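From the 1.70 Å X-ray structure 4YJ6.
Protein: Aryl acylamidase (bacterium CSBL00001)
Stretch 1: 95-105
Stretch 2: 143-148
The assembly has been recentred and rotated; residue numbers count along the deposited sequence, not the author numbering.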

ATOM      1  N   SER A  95      -8.869  14.118   8.750  1.00 14.99           N
ATOM      2  CA  SER A  95      -7.524  13.646   8.433  1.00 16.06           C
ATOM      3  C   SER A  95      -6.732  13.635   9.729  1.00 15.40           C
ATOM      4  O   SER A  95      -6.382  14.689  10.232  1.00 17.67           O
ATOM      5  N   THR A  96      -6.451  12.452  10.270  1.00 14.22           N
ATOM      6  CA  THR A  96      -5.789  12.382  11.569  1.00 14.27           C
ATOM      7  C   THR A  96      -4.333  11.950  11.476  1.00 15.60           C
ATOM      8  O   THR A  96      -3.695  11.759  12.509  1.00 13.90           O
ATOM      9  N   LEU A  97      -3.814  11.807  10.253  1.00 14.35           N
ATOM     10  CA  LEU A  97      -2.423  11.358  10.032  1.00 13.77           C
ATOM     11  C   LEU A  97      -2.159  10.067  10.792  1.00 15.45           C
ATOM     12  O   LEU A  97      -1.121   9.911  11.455  1.00 15.05           O
ATOM     13  N   GLY A  98      -3.080   9.113  10.673  1.00 14.14           N
ATOM     14  CA  GLY A  98      -2.864   7.810  11.281  1.00 14.05           C
ATOM     15  C   GLY A  98      -3.129   7.771  12.781  1.00 14.65           C
ATOM     16  O   GLY A  98      -2.379   7.160  13.553  1.00 15.56           O
ATOM     17  N   GLY A  99      -4.193   8.435  13.221  1.00 15.70           N
ATOM     18  CA  GLY A  99      -4.644   8.229  14.585  1.00 16.38           C
ATOM     19  C   GLY A  99      -4.027   9.179  15.592  1.00 17.19           C
ATOM     20  O   GLY A  99      -3.800   8.810  16.745  1.00 19.99           O
ATOM     21  N   ILE A 100      -3.762  10.409  15.181  1.00 17.44           N
ATOM     22  CA  ILE A 100      -3.338  11.433  16.136  1.00 18.33           C
ATOM     23  C   ILE A 100      -4.582  12.066  16.740  1.00 20.67           C
ATOM     24  O   ILE A 100      -5.311  12.773  16.048  1.00 17.29           O
ATOM     25  N   ARG A 101      -4.830  11.777  18.021  1.00 21.01           N
ATOM     26  CA  ARG A 101      -6.076  12.204  18.681  1.00 23.47           C
ATOM     27  C   ARG A 101      -6.270  13.724  18.591  1.00 21.33           C
ATOM     28  O   ARG A 101      -7.398  14.195  18.422  1.00 21.14           O
ATOM     29  N   ALA A 102      -5.181  14.497  18.681  1.00 19.06           N
ATOM     30  CA  ALA A 102      -5.283  15.944  18.656  1.00 19.60           C
ATOM     31  C   ALA A 102      -5.854  16.464  17.341  1.00 22.03           C
ATOM     32  O   ALA A 102      -6.302  17.612  17.270  1.00 20.98           O
ATOM     33  N   LEU A 103      -5.819  15.638  16.299  1.00 18.58           N
ATOM     34  CA  LEU A 103      -6.317  16.069  14.983  1.00 19.33           C
ATOM     35  C   LEU A 103      -7.731  15.581  14.686  1.00 22.86           C
ATOM     36  O   LEU A 103      -8.191  15.715  13.549  1.00 21.90           O
ATOM     37  N   LYS A 104      -8.418  15.015  15.677  1.00 22.32           N
ATOM     38  CA  LYS A 104      -9.689  14.353  15.415  1.00 24.17           C
ATOM     39  C   LYS A 104     -10.770  15.299  14.859  1.00 27.78           C
ATOM     40  O   LYS A 104     -11.699  14.839  14.203  1.00 27.33           O
ATOM     41  N   ASP A 105     -10.643  16.600  15.112  1.00 25.00           N
ATOM     42  CA  ASP A 105     -11.633  17.589  14.644  1.00 27.37           C
ATOM     43  C   ASP A 105     -11.248  18.272  13.327  1.00 27.65           C
ATOM     44  O   ASP A 105     -11.987  19.127  12.812  1.00 28.07           O
ATOM     45  N   ASP A 143      -1.391   0.377  13.912  1.00 13.34           N
ATOM     46  CA  ASP A 143      -1.853   0.524  15.292  1.00 14.21           C
ATOM     47  C   ASP A 143      -1.578   1.937  15.694  1.00 15.96           C
ATOM     48  O   ASP A 143      -0.682   2.586  15.158  1.00 16.06           O
ATOM     49  N   ASN A 144      -2.356   2.447  16.636  1.00 14.21           N
ATOM     50  CA  ASN A 144      -2.094   3.753  17.183  1.00 14.89           C
ATOM     51  C   ASN A 144      -2.938   3.838  18.449  1.00 18.74           C
ATOM     52  O   ASN A 144      -3.748   2.956  18.694  1.00 16.15           O
ATOM     53  N   THR A 145      -2.738   4.869  19.239  1.00 19.71           N
ATOM     54  CA  THR A 145      -3.436   4.949  20.523  1.00 23.23           C
ATOM     55  C   THR A 145      -4.801   5.604  20.464  1.00 27.29           C
ATOM     56  O   THR A 145      -5.419   5.790  21.506  1.00 28.44           O
ATOM     57  N   PHE A 146      -5.279   5.966  19.274  1.00 20.58           N
ATOM     58  CA  PHE A 146      -6.593   6.616  19.169  1.00 22.11           C
ATOM     59  C   PHE A 146      -7.615   5.637  18.604  1.00 25.21           C
ATOM     60  O   PHE A 146      -8.691   5.439  19.187  1.00 25.76           O
ATOM     61  N   PHE A 147      -7.302   5.016  17.464  1.00 17.86           N
ATOM     62  CA  PHE A 147      -8.199   4.016  16.889  1.00 17.76           C
ATOM     63  C   PHE A 147      -7.835   2.587  17.286  1.00 18.29           C
ATOM     64  O   PHE A 147      -8.693   1.704  17.331  1.00 19.28           O
ATOM     65  N   GLY A 148      -6.554   2.341  17.547  1.00 19.39           N
ATOM     66  CA  GLY A 148      -6.120   0.996  17.912  1.00 15.31           C
ATOM     67  C   GLY A 148      -5.605   0.172  16.730  1.00 18.49           C
ATOM     68  O   GLY A 148      -5.387   0.689  15.627  1.00 16.34           O
TER

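The contact is built around one aromatic side chain and one bare backbone. F146 (chi1 t) points toward the first stretch and has more of its own surface covered than any other residue here. The CA of R101 sits over its face, 4.1 Å from the ring centroid, in a CH-pi contact; K104 CB lies 3.8 Å from F146 CZ. K104 (chi1 p) starts toward the ring, but its extended chain leads its charge away. R101, leaving sideways with chi1 and chi2 both t, bends at chi3 (m), so that F146 CD1 lies over one face of the guanidinium, 3.7 Å from R101 NH2.

Glycine makes the close approach possible. At G99 a CB would fall 2.3 Å from N144 CG, and the backbone angles alone call for glycine; G99 O instead reaches F146 CB at 3.2 Å. F147 (chi1 m) departs sideways, yet its ring comes within 3.8 Å of G99 CA through CD1 and presents its edge to T96 OG1, 3.5 Å from CE1.

Polar side chains mostly brace their own loops. T96 OG1 (chi1 p) accepts from G99 N at 2.9 Å, while N144 OD1 (chi1 p) gathers the amides of F146, F147 and G148. Two waters bridge the two stretches: one links R101 NE, weakly, with T145 OG1; the other accepts weakly from R101 NH2 and donates to F146 O.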

ATOM      1  CB  SER A  95      -6.869  14.592   7.418  1.00 15.25           C
ATOM      2  OG  SER A  95      -5.522  14.144   7.148  1.00 17.69           O
ATOM      3  CB  THR A  96      -6.529  11.430  12.537  1.00 15.88           C
ATOM      4  OG1 THR A  96      -6.354  10.061  12.154  1.00 14.76           O
ATOM      5  CG2 THR A  96      -8.030  11.752  12.575  1.00 16.14           C
ATOM      6  CB  LEU A  97      -1.426  12.445  10.461  1.00 13.89           C
ATOM      7  CG  LEU A  97      -1.717  13.832   9.853  1.00 16.05           C
ATOM      8  CD1 LEU A  97      -0.614  14.863  10.234  1.00 13.31           C
ATOM      9  CD2 LEU A  97      -1.852  13.722   8.340  1.00 15.92           C
ATOM     10  CB  ILE A 100      -2.486  12.497  15.467  1.00 17.99           C
ATOM     11  CG1 ILE A 100      -1.205  11.856  14.896  1.00 15.08           C
ATOM     12  CG2 ILE A 100      -2.151  13.641  16.462  1.00 19.53           C
ATOM     13  CD1 ILE A 100      -0.291  12.870  14.222  1.00 16.93           C
ATOM     14  CB  ARG A 101      -6.086  11.746  20.142  1.00 25.52           C
ATOM     15  CG  ARG A 101      -7.175  12.404  20.973  1.00 27.84           C
ATOM     16  CD  ARG A 101      -7.106  11.904  22.407  1.00 31.30           C
ATOM     17  NE  ARG A 101      -7.748  10.604  22.545  1.00 39.18           N
ATOM     18  CZ  ARG A 101      -9.059  10.451  22.730  1.00 41.83           C
ATOM     19  NH1 ARG A 101      -9.853  11.525  22.798  1.00 42.12           N
ATOM     20  NH2 ARG A 101      -9.581   9.231  22.847  1.00 43.96           N
ATOM     21  CB  ALA A 102      -3.911  16.590  18.893  1.00 23.21           C
ATOM     22  CB  LEU A 103      -5.388  15.531  13.873  1.00 17.09           C
ATOM     23  CG  LEU A 103      -3.977  16.117  13.897  1.00 22.22           C
ATOM     24  CD1 LEU A 103      -3.106  15.468  12.782  1.00 16.74           C
ATOM     25  CD2 LEU A 103      -4.077  17.605  13.703  1.00 22.49           C
ATOM     26  CB  LYS A 104     -10.193  13.656  16.673  1.00 24.80           C
ATOM     27  CG  LYS A 104     -10.708  14.611  17.731  1.00 28.80           C
ATOM     28  CD  LYS A 104     -11.124  13.859  18.979  1.00 32.25           C
ATOM     29  CE  LYS A 104     -11.843  14.786  19.950  1.00 38.86           C
ATOM     30  NZ  LYS A 104     -12.354  14.030  21.124  1.00 50.29           N
ATOM     31  CB  ASP A 105     -11.837  18.675  15.709  1.00 28.59           C
ATOM     32  CG  ASP A 105     -12.460  18.143  16.999  1.00 34.59           C
ATOM     33  OD1 ASP A 105     -13.136  17.091  16.971  1.00 32.11           O
ATOM     34  OD2 ASP A 105     -12.262  18.801  18.047  1.00 37.71           O
ATOM     35  CB  ASP A 143      -1.046  -0.426  16.196  1.00 15.04           C
ATOM     36  CG  ASP A 143      -1.705  -0.643  17.568  1.00 18.45           C
ATOM     37  OD1 ASP A 143      -2.766  -0.032  17.816  1.00 16.11           O
ATOM     38  OD2 ASP A 143      -1.146  -1.422  18.386  1.00 16.76           O
ATOM     39  CB  ASN A 144      -2.474   4.838  16.183  1.00 17.38           C
ATOM     40  CG  ASN A 144      -3.883   4.646  15.634  1.00 18.44           C
ATOM     41  OD1 ASN A 144      -4.836   4.616  16.391  1.00 18.87           O
ATOM     42  ND2 ASN A 144      -4.015   4.535  14.310  1.00 16.09           N
ATOM     43  CB  THR A 145      -2.603   5.690  21.566  1.00 23.30           C
ATOM     44  OG1 THR A 145      -2.371   7.031  21.138  1.00 26.13           O
ATOM     45  CG2 THR A 145      -1.276   4.991  21.779  1.00 23.96           C
ATOM     46  CB  PHE A 146      -6.486   7.892  18.327  1.00 20.49           C
ATOM     47  CG  PHE A 146      -7.791   8.649  18.177  1.00 23.91           C
ATOM     48  CD1 PHE A 146      -8.563   8.964  19.290  1.00 26.58           C
ATOM     49  CD2 PHE A 146      -8.223   9.058  16.934  1.00 23.88           C
ATOM     50  CE1 PHE A 146      -9.763   9.665  19.158  1.00 27.00           C
ATOM     51  CE2 PHE A 146      -9.430   9.756  16.785  1.00 25.64           C
ATOM     52  CZ  PHE A 146     -10.198  10.051  17.912  1.00 27.20           C
ATOM     53  CB  PHE A 147      -8.187   4.092  15.352  1.00 18.79           C
ATOM     54  CG  PHE A 147      -8.648   5.406  14.808  1.00 19.52           C
ATOM     55  CD1 PHE A 147      -7.774   6.216  14.105  1.00 17.08           C
ATOM     56  CD2 PHE A 147      -9.954   5.851  15.022  1.00 20.01           C
ATOM     57  CE1 PHE A 147      -8.178   7.425  13.594  1.00 18.77           C
ATOM     58  CE2 PHE A 147     -10.384   7.064  14.511  1.00 20.61           C
ATOM     59  CZ  PHE A 147      -9.502   7.864  13.788  1.00 19.70           C
TER
HETATM   60  O   HOH W   1      -4.894   8.761  22.020  1.00 38.43           O
HETATM   61  O   HOH W   2      -9.172   5.964  21.992  1.00 39.03           O